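Local structure of pyoverdine biosynthesis protein PvcB (Pseudomonas aeruginosa, 4YLM) at residues P11-L17 with L29-R35; N23-F27 with P238-Y242; L91-E97 with R269-R275; W161-R167 with S179-V184. The protein catalyses the iron(II)- and 2-oxoglutarate-dependent oxidation of tyrosine isonitrile, a step in the biosynthesis of the isonitrile-derived natural product paerucumarin. All coordinates share one frame; numbering follows the deposited sequence.

Contact 1 (P11-L17 with L29-R35); sequences PVRLSPL and LLLEPGR
R13 and E32 face each other as a hydrogen-bonded pair of the antiparallel strands 12-16 and 29-33, with strand 12-16 at the edge of the large mixed sheet of this TauD/TfdA-type oxygenase fold. R13 N donates to E32 O at 2.8 Å. The arginine side chain then bends at chi3 (-71°), turning its guanidinium over CB of E32 and bringing the group's edge to P33. There NE and NH2 both donate to P33 O, the NH2 bond measuring 3.0 Å and using a lone pair in the carbonyl plane. Proline suits this place because P33 pairs with V12 at a non-hydrogen-bonded position, where no N-H is needed. R13 NH1 and E32 OE2 form a long salt bridge of 3.7 Å, the oxygen well out of the guanidinium plane, so charge alone is at work. A water joins the same OE2 to S15 OG. On the opposite face L14 and L31 lie side by side, pointing alike, and helix 45-55 packs on L31 through W47 and L48, a place suited to branched apolar groups. Strand 57-60 continues the sheet beyond strand 29-33. The closest leucine contact is tight, with L14 CD2 3.5 Å from L31 CG.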
# COMPACT_ATOMS: atom_id res chain seq x y z
N PRO A 11 8.09 -10.16 1.97
CA PRO A 11 8.83 -11.43 2.06
C PRO A 11 8.15 -12.55 1.27
O PRO A 11 7.59 -13.51 1.83
CB PRO A 11 8.86 -11.72 3.57
CG PRO A 11 7.53 -11.14 4.06
CD PRO A 11 7.30 -9.88 3.19
N VAL A 12 8.20 -12.43 -0.05
CA VAL A 12 7.54 -13.37 -0.95
C VAL A 12 8.34 -13.47 -2.25
O VAL A 12 9.15 -12.62 -2.53
CB VAL A 12 6.14 -12.89 -1.39
CG1 VAL A 12 5.17 -12.92 -0.25
CG2 VAL A 12 6.23 -11.48 -1.99
N ARG A 13 8.10 -14.52 -3.03
CA ARG A 13 8.70 -14.60 -4.36
C ARG A 13 7.55 -14.39 -5.33
O ARG A 13 6.55 -15.10 -5.26
CB ARG A 13 9.30 -15.99 -4.62
CG ARG A 13 10.66 -16.22 -3.98
CD ARG A 13 11.02 -17.72 -3.98
NE ARG A 13 10.19 -18.46 -3.03
CZ ARG A 13 9.56 -19.61 -3.29
NH1 ARG A 13 9.66 -20.17 -4.50
NH2 ARG A 13 8.83 -20.19 -2.35
N LEU A 14 7.71 -13.43 -6.23
CA LEU A 14 6.68 -13.13 -7.21
C LEU A 14 7.09 -13.59 -8.61
O LEU A 14 8.26 -13.50 -8.99
CB LEU A 14 6.41 -11.63 -7.26
CG LEU A 14 5.95 -10.93 -5.99
CD1 LEU A 14 5.57 -9.49 -6.29
CD2 LEU A 14 4.79 -11.64 -5.36
N SER A 15 6.13 -14.05 -9.39
CA SER A 15 6.42 -14.27 -10.80
C SER A 15 5.15 -14.26 -11.64
O SER A 15 4.04 -14.38 -11.11
CB SER A 15 7.24 -15.55 -10.99
OG SER A 15 6.59 -16.67 -10.46
N PRO A 16 5.31 -14.09 -12.95
CA PRO A 16 4.15 -14.09 -13.85
C PRO A 16 3.34 -15.38 -13.69
O PRO A 16 3.92 -16.44 -13.48
CB PRO A 16 4.78 -14.05 -15.25
CG PRO A 16 6.16 -13.53 -15.05
CD PRO A 16 6.59 -13.96 -13.68
N LEU A 17 2.02 -15.28 -13.75
CA LEU A 17 1.15 -16.45 -13.73
C LEU A 17 1.23 -17.15 -15.08
O LEU A 17 1.17 -16.50 -16.12
CB LEU A 17 -0.30 -16.02 -13.49
CG LEU A 17 -1.30 -17.17 -13.29
CD1 LEU A 17 -0.96 -17.93 -12.02
CD2 LEU A 17 -2.75 -16.66 -13.26
N LEU A 29 -0.81 -13.13 -11.29
CA LEU A 29 0.47 -13.09 -10.59
C LEU A 29 0.56 -14.29 -9.66
O LEU A 29 -0.42 -14.65 -9.02
CB LEU A 29 0.58 -11.78 -9.79
CG LEU A 29 1.90 -11.49 -9.07
CD1 LEU A 29 2.98 -11.17 -10.11
CD2 LEU A 29 1.73 -10.31 -8.10
N LEU A 30 1.73 -14.93 -9.62
CA LEU A 30 1.96 -16.04 -8.71
C LEU A 30 2.76 -15.51 -7.54
O LEU A 30 3.78 -14.86 -7.73
CB LEU A 30 2.75 -17.16 -9.40
CG LEU A 30 3.27 -18.31 -8.51
CD1 LEU A 30 2.12 -19.11 -7.85
CD2 LEU A 30 4.20 -19.27 -9.28
N LEU A 31 2.30 -15.82 -6.32
CA LEU A 31 3.05 -15.45 -5.11
C LEU A 31 3.42 -16.72 -4.37
O LEU A 31 2.59 -17.61 -4.22
CB LEU A 31 2.20 -14.59 -4.19
CG LEU A 31 1.77 -13.21 -4.68
CD1 LEU A 31 0.55 -13.35 -5.54
CD2 LEU A 31 1.47 -12.31 -3.48
N GLU A 32 4.65 -16.79 -3.89
CA GLU A 32 5.08 -17.94 -3.13
C GLU A 32 5.83 -17.48 -1.89
O GLU A 32 6.41 -16.40 -1.87
CB GLU A 32 5.96 -18.86 -3.99
CG GLU A 32 5.25 -19.37 -5.24
CD GLU A 32 6.20 -20.11 -6.17
OE1 GLU A 32 6.24 -21.35 -6.10
OE2 GLU A 32 6.95 -19.44 -6.93
N PRO A 33 5.80 -18.31 -0.84
CA PRO A 33 6.31 -17.91 0.48
C PRO A 33 7.80 -17.55 0.49
O PRO A 33 8.61 -18.20 -0.16
CB PRO A 33 6.03 -19.14 1.36
CG PRO A 33 5.80 -20.29 0.40
CD PRO A 33 5.21 -19.67 -0.82
N GLY A 34 8.15 -16.51 1.24
CA GLY A 34 9.53 -16.09 1.34
C GLY A 34 10.24 -16.66 2.56
O GLY A 34 11.44 -16.44 2.73
N ARG A 35 9.50 -17.38 3.40
CA ARG A 35 10.06 -18.02 4.59
C ARG A 35 9.46 -19.39 4.78
O ARG A 35 8.30 -19.61 4.47
CB ARG A 35 9.77 -17.20 5.86
CG ARG A 35 10.42 -15.82 5.91
CD ARG A 35 10.20 -15.17 7.30
NE ARG A 35 8.80 -14.84 7.57
CZ ARG A 35 8.30 -13.60 7.53
NH1 ARG A 35 9.09 -12.58 7.22
NH2 ARG A 35 7.01 -13.39 7.78
O HOH W 1 6.76 -16.77 -7.58
O HOH W 2 9.72 -19.34 -7.54

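Contact 2 (N23-F27 with P238-Y242); sequences NQPRF and PQAHY
P25 and Q239 bring their backbones together where the loop 23-27 meets the loop leading into strand 241-244, their CA atoms 4.2 Å apart, and R26 N donates to Q239 O at 2.8 Å in a nearly straight bond (164°). P238 O takes a hydrogen bond from the amide of N23, ND2 to O 2.9 Å, with the acceptor close to the amide plane. The N23 side chain reaches it because CG stands anti to the backbone N (chi1 175°). A water accepts from the same ND2 and donates to H241 O, so the amide holds P238 O directly and H241 O through the water, a task suited to asparagine. R26 and Q239 run alongside each other, pointing the same way, and their flat ends stack with planes 15° apart: Q239 OE1 sits 3.3 Å above the centre of the guanidinium. No N-H is aimed at that oxygen, leaving stacking and electrostatics to hold the pair. P36 of the third subunit also packs on R26. The F27 ring brings CZ to 3.8 Å from Y242 CB, and P25 CG rests near the same CB, rigid apolar surface against the start of a strand. L57 touches both F27 and Y242, while H241 turns the other way to bond S144. The arrangement is a loop-to-strand junction of the double-stranded beta-helix fold: the connection between strands 12-16 and 29-33 lies against the entry to strand 241-244, an outer strand of the small three-stranded sheet whose other outer strand carries iron-binding H261.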
# COMPACT_ATOMS: atom_id res chain seq x y z
N ASN A 23 1.54 -21.51 -20.85
CA ASN A 23 1.03 -20.30 -21.47
C ASN A 23 0.93 -19.17 -20.46
O ASN A 23 0.45 -19.38 -19.35
CB ASN A 23 -0.34 -20.49 -22.11
CG ASN A 23 -0.92 -19.19 -22.63
OD1 ASN A 23 -0.44 -18.64 -23.63
ND2 ASN A 23 -1.94 -18.66 -21.95
N GLN A 24 1.36 -17.98 -20.86
CA GLN A 24 1.36 -16.82 -19.98
C GLN A 24 0.42 -15.75 -20.51
O GLN A 24 0.77 -15.00 -21.42
CB GLN A 24 2.78 -16.26 -19.83
CG GLN A 24 2.86 -14.98 -18.99
CD GLN A 24 4.29 -14.48 -18.82
OE1 GLN A 24 5.24 -15.25 -18.86
NE2 GLN A 24 4.43 -13.17 -18.63
N PRO A 25 -0.77 -15.65 -19.92
CA PRO A 25 -1.70 -14.62 -20.41
C PRO A 25 -1.29 -13.24 -19.93
O PRO A 25 -0.31 -13.10 -19.19
CB PRO A 25 -3.01 -15.01 -19.73
CG PRO A 25 -2.55 -15.61 -18.40
CD PRO A 25 -1.29 -16.38 -18.75
N ARG A 26 -2.05 -12.23 -20.34
CA ARG A 26 -1.73 -10.83 -20.04
C ARG A 26 -2.33 -10.34 -18.72
O ARG A 26 -2.88 -9.23 -18.65
CB ARG A 26 -2.19 -9.96 -21.21
CG ARG A 26 -1.26 -10.05 -22.41
CD ARG A 26 -1.90 -9.42 -23.62
NE ARG A 26 -0.93 -8.89 -24.58
CZ ARG A 26 0.01 -9.60 -25.18
NH1 ARG A 26 0.15 -10.90 -24.91
NH2 ARG A 26 0.83 -9.03 -26.05
N PHE A 27 -2.23 -11.17 -17.69
CA PHE A 27 -2.70 -10.82 -16.35
C PHE A 27 -2.28 -11.93 -15.41
O PHE A 27 -1.71 -12.93 -15.83
CB PHE A 27 -4.23 -10.62 -16.31
CG PHE A 27 -5.04 -11.91 -16.42
CD1 PHE A 27 -5.22 -12.55 -17.64
CD2 PHE A 27 -5.67 -12.44 -15.30
CE1 PHE A 27 -5.98 -13.72 -17.73
CE2 PHE A 27 -6.44 -13.60 -15.38
CZ PHE A 27 -6.59 -14.24 -16.61
N PRO A 238 -5.41 -17.30 -25.69
CA PRO A 238 -4.34 -17.53 -24.71
C PRO A 238 -3.81 -16.25 -24.04
O PRO A 238 -3.29 -16.34 -22.93
CB PRO A 238 -3.24 -18.21 -25.54
CG PRO A 238 -4.00 -18.90 -26.65
CD PRO A 238 -5.17 -18.02 -26.96
N GLN A 239 -3.90 -15.11 -24.71
CA GLN A 239 -3.49 -13.84 -24.11
C GLN A 239 -4.47 -13.36 -23.03
O GLN A 239 -4.11 -12.57 -22.17
CB GLN A 239 -3.33 -12.74 -25.17
CG GLN A 239 -2.12 -12.88 -26.09
CD GLN A 239 -1.97 -11.73 -27.11
OE1 GLN A 239 -2.63 -10.69 -27.01
NE2 GLN A 239 -1.08 -11.92 -28.08
N ALA A 240 -5.71 -13.86 -23.08
CA ALA A 240 -6.78 -13.32 -22.26
C ALA A 240 -7.37 -14.31 -21.25
O ALA A 240 -8.16 -13.93 -20.40
CB ALA A 240 -7.90 -12.74 -23.13
N HIS A 241 -6.96 -15.57 -21.34
CA HIS A 241 -7.66 -16.66 -20.68
C HIS A 241 -6.69 -17.51 -19.88
O HIS A 241 -5.59 -17.81 -20.34
CB HIS A 241 -8.35 -17.54 -21.74
CG HIS A 241 -9.25 -18.60 -21.17
ND1 HIS A 241 -10.46 -18.32 -20.57
CD2 HIS A 241 -9.14 -19.95 -21.17
CE1 HIS A 241 -11.05 -19.45 -20.22
NE2 HIS A 241 -10.26 -20.45 -20.55
N TYR A 242 -7.10 -17.89 -18.67
CA TYR A 242 -6.30 -18.75 -17.81
C TYR A 242 -7.17 -19.83 -17.17
O TYR A 242 -8.23 -19.54 -16.61
CB TYR A 242 -5.61 -17.91 -16.71
CG TYR A 242 -4.97 -18.72 -15.61
CD1 TYR A 242 -3.74 -19.32 -15.80
CD2 TYR A 242 -5.60 -18.89 -14.37
CE1 TYR A 242 -3.14 -20.07 -14.79
CE2 TYR A 242 -5.01 -19.64 -13.36
CZ TYR A 242 -3.78 -20.23 -13.57
OH TYR A 242 -3.18 -20.98 -12.59
O HOH W 3 -3.18 -19.13 -19.67

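Contact 3 (L91-E97 with R269-R275); sequences LELVEQE and RAPRHLR
Strand 91-95 pairs antiparallel with residues 272-275 of the main sheet, and on one face E92 reaches across to H273 and R275. H273 NE2 donates to E92 OE1 at 2.7 Å, with the oxygen near the ring plane and met nearly along its C-O axis. R275 NE approaches the same carboxylate on its syn side, at 2.9 Å from E92 OE2 and 3.1 Å from E92 OE1, so OE1 has two donors. A bend at chi2 (-75°) brings the E92 carboxylate back over the neighbouring strand, and the arginine's positive charge would favour its ionised form. V94 CG2 covers one face of the H273 ring in a CH-pi contact, 3.8 Å from the ring centroid. A beta-branched residue fits an exposed strand position here. Strand 272-286 also pairs with strand 120-131 in the main sheet of the TauD/TfdA-type fold, and H273 and R275 both rest on V130 of that neighbour. On the other face L93 and L274 meet through their CB atoms, and L274 also packs on W246. Next to them E95 extends to R269, whose NH1 lies 2.8 Å from E95 OE1 in a salt bridge; NH1 is also implausibly close to E95 CD, which makes the detailed geometry doubtful. R263 supplies that oxygen with a second salt bridge. A water links L93 O to R272 NE, while R272 NH1 turns to G139 O.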
# COMPACT_ATOMS: atom_id res chain seq x y z
N LEU A 91 -18.98 -20.05 1.07
CA LEU A 91 -19.67 -21.05 0.24
C LEU A 91 -18.78 -22.29 0.12
O LEU A 91 -17.62 -22.19 -0.29
CB LEU A 91 -19.96 -20.47 -1.15
CG LEU A 91 -20.59 -21.46 -2.16
CD1 LEU A 91 -22.00 -21.82 -1.73
CD2 LEU A 91 -20.59 -20.89 -3.57
N GLU A 92 -19.31 -23.45 0.52
CA GLU A 92 -18.57 -24.71 0.41
C GLU A 92 -18.75 -25.29 -0.98
O GLU A 92 -19.87 -25.41 -1.46
CB GLU A 92 -19.08 -25.73 1.45
CG GLU A 92 -18.90 -25.29 2.89
CD GLU A 92 -17.45 -25.40 3.38
OE1 GLU A 92 -16.70 -26.26 2.88
OE2 GLU A 92 -17.08 -24.63 4.28
N LEU A 93 -17.65 -25.66 -1.63
CA LEU A 93 -17.74 -26.21 -2.99
C LEU A 93 -17.00 -27.53 -3.00
O LEU A 93 -15.78 -27.58 -3.19
CB LEU A 93 -17.12 -25.25 -4.02
CG LEU A 93 -17.83 -23.91 -4.22
CD1 LEU A 93 -16.90 -22.90 -4.89
CD2 LEU A 93 -19.11 -24.07 -5.03
N VAL A 94 -17.74 -28.61 -2.77
CA VAL A 94 -17.14 -29.92 -2.57
C VAL A 94 -17.56 -30.84 -3.70
O VAL A 94 -18.75 -30.93 -4.02
CB VAL A 94 -17.56 -30.53 -1.23
CG1 VAL A 94 -16.82 -31.84 -0.97
CG2 VAL A 94 -17.29 -29.55 -0.10
N GLU A 95 -16.59 -31.51 -4.31
CA GLU A 95 -16.87 -32.46 -5.38
C GLU A 95 -16.22 -33.79 -5.08
O GLU A 95 -15.13 -33.85 -4.50
CB GLU A 95 -16.39 -31.92 -6.72
CG GLU A 95 -17.05 -30.61 -7.09
CD GLU A 95 -16.98 -30.35 -8.57
OE1 GLU A 95 -17.70 -29.45 -9.05
OE2 GLU A 95 -16.21 -31.05 -9.26
N GLN A 96 -16.90 -34.87 -5.47
CA GLN A 96 -16.43 -36.22 -5.19
C GLN A 96 -15.97 -36.88 -6.46
O GLN A 96 -16.45 -36.58 -7.55
CB GLN A 96 -17.53 -37.06 -4.54
CG GLN A 96 -17.71 -36.79 -3.07
CD GLN A 96 -18.84 -37.62 -2.48
OE1 GLN A 96 -18.62 -38.68 -1.87
NE2 GLN A 96 -20.05 -37.16 -2.68
N GLU A 97 -15.03 -37.80 -6.32
CA GLU A 97 -14.45 -38.45 -7.48
C GLU A 97 -15.52 -39.15 -8.32
O GLU A 97 -16.28 -39.97 -7.81
CB GLU A 97 -13.38 -39.44 -7.05
CG GLU A 97 -12.57 -39.97 -8.21
CD GLU A 97 -11.43 -40.83 -7.75
OE1 GLU A 97 -11.19 -40.89 -6.53
OE2 GLU A 97 -10.77 -41.46 -8.62
N ARG A 269 -14.68 -36.14 -13.18
CA ARG A 269 -14.69 -35.22 -12.05
C ARG A 269 -13.77 -35.74 -10.96
O ARG A 269 -13.92 -36.87 -10.52
CB ARG A 269 -16.11 -35.06 -11.50
CG ARG A 269 -16.25 -33.93 -10.52
CD ARG A 269 -17.61 -33.96 -9.83
NE ARG A 269 -18.71 -33.80 -10.78
CZ ARG A 269 -19.26 -32.64 -11.10
NH1 ARG A 269 -18.81 -31.52 -10.56
NH2 ARG A 269 -20.27 -32.60 -11.96
N ALA A 270 -12.81 -34.93 -10.54
CA ALA A 270 -11.87 -35.35 -9.50
C ALA A 270 -12.35 -34.86 -8.13
O ALA A 270 -13.20 -33.98 -8.05
CB ALA A 270 -10.48 -34.84 -9.80
N PRO A 271 -11.82 -35.45 -7.06
CA PRO A 271 -12.20 -35.05 -5.70
C PRO A 271 -11.58 -33.69 -5.35
O PRO A 271 -10.37 -33.50 -5.53
CB PRO A 271 -11.60 -36.15 -4.84
CG PRO A 271 -10.48 -36.69 -5.64
CD PRO A 271 -10.88 -36.58 -7.06
N ARG A 272 -12.39 -32.76 -4.86
CA ARG A 272 -11.92 -31.40 -4.67
C ARG A 272 -12.77 -30.66 -3.67
O ARG A 272 -14.00 -30.78 -3.67
CB ARG A 272 -11.95 -30.66 -6.00
CG ARG A 272 -11.24 -29.32 -5.99
CD ARG A 272 -11.16 -28.79 -7.40
NE ARG A 272 -12.41 -28.14 -7.79
CZ ARG A 272 -12.77 -27.93 -9.05
NH1 ARG A 272 -11.98 -28.35 -10.04
NH2 ARG A 272 -13.91 -27.31 -9.32
N HIS A 273 -12.12 -29.86 -2.83
CA HIS A 273 -12.84 -29.06 -1.86
C HIS A 273 -12.35 -27.60 -1.90
O HIS A 273 -11.21 -27.31 -1.55
CB HIS A 273 -12.65 -29.67 -0.46
CG HIS A 273 -13.46 -29.00 0.60
ND1 HIS A 273 -13.49 -29.46 1.91
CD2 HIS A 273 -14.26 -27.91 0.56
CE1 HIS A 273 -14.28 -28.68 2.62
NE2 HIS A 273 -14.75 -27.73 1.83
N LEU A 274 -13.22 -26.70 -2.36
CA LEU A 274 -12.94 -25.27 -2.38
C LEU A 274 -13.90 -24.54 -1.46
O LEU A 274 -15.03 -25.01 -1.23
CB LEU A 274 -13.13 -24.68 -3.78
CG LEU A 274 -12.40 -25.29 -4.97
CD1 LEU A 274 -12.75 -24.50 -6.22
CD2 LEU A 274 -10.89 -25.30 -4.73
N ARG A 275 -13.46 -23.38 -0.97
CA ARG A 275 -14.29 -22.49 -0.17
C ARG A 275 -14.20 -21.09 -0.75
O ARG A 275 -13.10 -20.60 -1.01
CB ARG A 275 -13.81 -22.50 1.28
CG ARG A 275 -14.30 -23.71 2.07
CD ARG A 275 -13.72 -23.77 3.47
NE ARG A 275 -14.24 -24.96 4.13
CZ ARG A 275 -13.59 -25.66 5.06
NH1 ARG A 275 -12.38 -25.29 5.47
NH2 ARG A 275 -14.17 -26.74 5.57
O HOH W 4 -14.92 -27.96 -6.01

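Contact 4 (W161-R167 with S179-V184); sequences WRRASGR and SAAPIV
A164 O is gripped by two donors: I183 N, across the contact at 3.1 Å, and a bridging water at 2.7 Å. The I183 bond is almost straight at hydrogen (175°) but arrives from above the carbonyl plane. The same water donates to W161 O and accepts from V184 N, so it adds a second bond to the W161 oxygen, which already accepts from A164 N, and gives V184 N an acceptor. Further along, G166 and A181 form the hydrogen-bonded pair of an antiparallel hairpin, with G166 N to A181 O at 2.9 Å and A181 N to G166 O at 3.1 Å. G166 O also receives a CA-H contact from A180. G166 and A181 are both buried and bring little side-chain bulk to their face. P182 fits a non-hydrogen-bonded site opposite S165, where a missing N-H costs no pairing bond. Its successor I183 points toward the first segment and lays CG1 against A164 CB at 3.6 Å. V184 places CG2 anti to its carbonyl carbon, bringing that methyl to W161 CB at 3.7 Å and near R162 CG, whose side chain crosses it at a slant. The indole itself leads away, to L227 and L231, and its NE1 bonds S230. R167 CG skims A180 CB before the charged end goes to D217. Helix 155-163 thus runs directly into strand 165-169, the middle strand of a three-stranded antiparallel sheet between 178-182 and 215-217, with helix 224-235 packed against W161 and A164 and strand 193-195 touching W161 and V184.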
# COMPACT_ATOMS: atom_id res chain seq x y z
N TRP A 161 -19.18 -4.94 -30.80
CA TRP A 161 -19.30 -5.04 -29.34
C TRP A 161 -19.86 -3.77 -28.74
O TRP A 161 -20.70 -3.81 -27.83
CB TRP A 161 -17.94 -5.31 -28.70
CG TRP A 161 -17.32 -6.61 -29.08
CD1 TRP A 161 -17.83 -7.54 -29.93
CD2 TRP A 161 -16.08 -7.14 -28.60
NE1 TRP A 161 -16.97 -8.61 -30.03
CE2 TRP A 161 -15.89 -8.38 -29.22
CE3 TRP A 161 -15.11 -6.67 -27.70
CZ2 TRP A 161 -14.77 -9.17 -28.97
CZ3 TRP A 161 -13.99 -7.45 -27.47
CH2 TRP A 161 -13.83 -8.68 -28.10
N ARG A 162 -19.40 -2.63 -29.25
CA ARG A 162 -19.77 -1.34 -28.69
C ARG A 162 -21.25 -0.98 -28.84
O ARG A 162 -21.75 -0.14 -28.10
CB ARG A 162 -18.91 -0.22 -29.29
CG ARG A 162 -17.48 -0.22 -28.76
CD ARG A 162 -16.63 0.79 -29.49
NE ARG A 162 -15.31 0.95 -28.89
CZ ARG A 162 -14.25 1.39 -29.55
NH1 ARG A 162 -14.34 1.70 -30.84
NH2 ARG A 162 -13.08 1.52 -28.93
N ARG A 163 -21.95 -1.59 -29.78
CA ARG A 163 -23.37 -1.30 -29.89
C ARG A 163 -24.26 -2.36 -29.24
O ARG A 163 -25.47 -2.16 -29.08
CB ARG A 163 -23.80 -0.95 -31.32
CG ARG A 163 -23.25 -1.84 -32.43
CD ARG A 163 -23.52 -1.20 -33.80
NE ARG A 163 -23.49 -2.18 -34.89
CZ ARG A 163 -24.57 -2.72 -35.44
NH1 ARG A 163 -25.79 -2.39 -35.02
NH2 ARG A 163 -24.45 -3.61 -36.43
N ALA A 164 -23.65 -3.46 -28.81
CA ALA A 164 -24.38 -4.58 -28.23
C ALA A 164 -24.66 -4.45 -26.72
O ALA A 164 -23.85 -3.92 -25.97
CB ALA A 164 -23.66 -5.89 -28.52
N SER A 165 -25.82 -4.96 -26.31
CA SER A 165 -26.23 -5.04 -24.92
C SER A 165 -26.75 -6.45 -24.66
O SER A 165 -27.36 -7.06 -25.54
CB SER A 165 -27.36 -4.05 -24.63
OG SER A 165 -26.86 -2.79 -24.25
N GLY A 166 -26.51 -6.95 -23.45
CA GLY A 166 -26.99 -8.26 -23.05
C GLY A 166 -28.18 -8.15 -22.12
O GLY A 166 -28.19 -7.30 -21.23
N ARG A 167 -29.19 -8.99 -22.34
CA ARG A 167 -30.34 -9.10 -21.45
C ARG A 167 -30.42 -10.52 -20.90
O ARG A 167 -30.50 -11.48 -21.66
CB ARG A 167 -31.65 -8.74 -22.16
CG ARG A 167 -31.94 -7.24 -22.23
CD ARG A 167 -33.37 -6.97 -22.74
NE ARG A 167 -33.54 -7.29 -24.15
CZ ARG A 167 -34.26 -8.31 -24.62
NH1 ARG A 167 -34.89 -9.13 -23.78
NH2 ARG A 167 -34.35 -8.51 -25.93
N SER A 179 -31.39 -9.00 -15.55
CA SER A 179 -30.23 -8.14 -15.52
C SER A 179 -29.81 -7.76 -16.94
O SER A 179 -29.86 -8.59 -17.84
CB SER A 179 -29.08 -8.85 -14.78
OG SER A 179 -27.92 -8.05 -14.74
N ALA A 180 -29.43 -6.50 -17.13
CA ALA A 180 -29.01 -6.03 -18.44
C ALA A 180 -27.77 -5.15 -18.36
O ALA A 180 -27.70 -4.25 -17.53
CB ALA A 180 -30.15 -5.27 -19.13
N ALA A 181 -26.81 -5.41 -19.24
CA ALA A 181 -25.55 -4.66 -19.26
C ALA A 181 -25.02 -4.49 -20.67
O ALA A 181 -25.06 -5.42 -21.48
CB ALA A 181 -24.51 -5.39 -18.40
N PRO A 182 -24.49 -3.29 -20.98
CA PRO A 182 -23.78 -3.17 -22.25
C PRO A 182 -22.65 -4.20 -22.27
O PRO A 182 -22.09 -4.50 -21.20
CB PRO A 182 -23.19 -1.76 -22.20
CG PRO A 182 -23.97 -1.04 -21.14
CD PRO A 182 -24.41 -2.07 -20.16
N ILE A 183 -22.33 -4.73 -23.44
CA ILE A 183 -21.20 -5.63 -23.58
C ILE A 183 -19.89 -4.91 -23.21
O ILE A 183 -19.06 -5.44 -22.48
CB ILE A 183 -21.09 -6.15 -25.02
CG1 ILE A 183 -22.28 -7.06 -25.35
CG2 ILE A 183 -19.79 -6.91 -25.21
CD1 ILE A 183 -22.22 -8.38 -24.61
N VAL A 184 -19.72 -3.70 -23.72
CA VAL A 184 -18.55 -2.89 -23.39
C VAL A 184 -18.92 -1.93 -22.27
O VAL A 184 -19.80 -1.10 -22.42
CB VAL A 184 -18.02 -2.13 -24.63
CG1 VAL A 184 -16.79 -1.28 -24.28
CG2 VAL A 184 -17.69 -3.11 -25.76
O HOH W 5 -21.52 -2.51 -25.70

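Contacts 1 and 3 both belong to the large mixed sheet, with centres about 26 Å apart: contact 1 pairs its N-terminal strands, contact 3 joins strand 91-95 to the C-terminal strand 272-286. Contact 2 touches contact 1, L17 packing on P25 and Y242, and brings the loop between the contact 1 strands to strand 241-244 of the sheet holding H261. Along the chain the segments of contacts 1 and 2 alternate, as do those of 2 and 3. Contact 4 forms between the segments of both 2 and 3, and lies across the chain's centre from contacts 1 and 3, with centres about 37 and 33 Å away. Contacts 2 and 3 join sequence-distant segments; 1 and 4 close short spans.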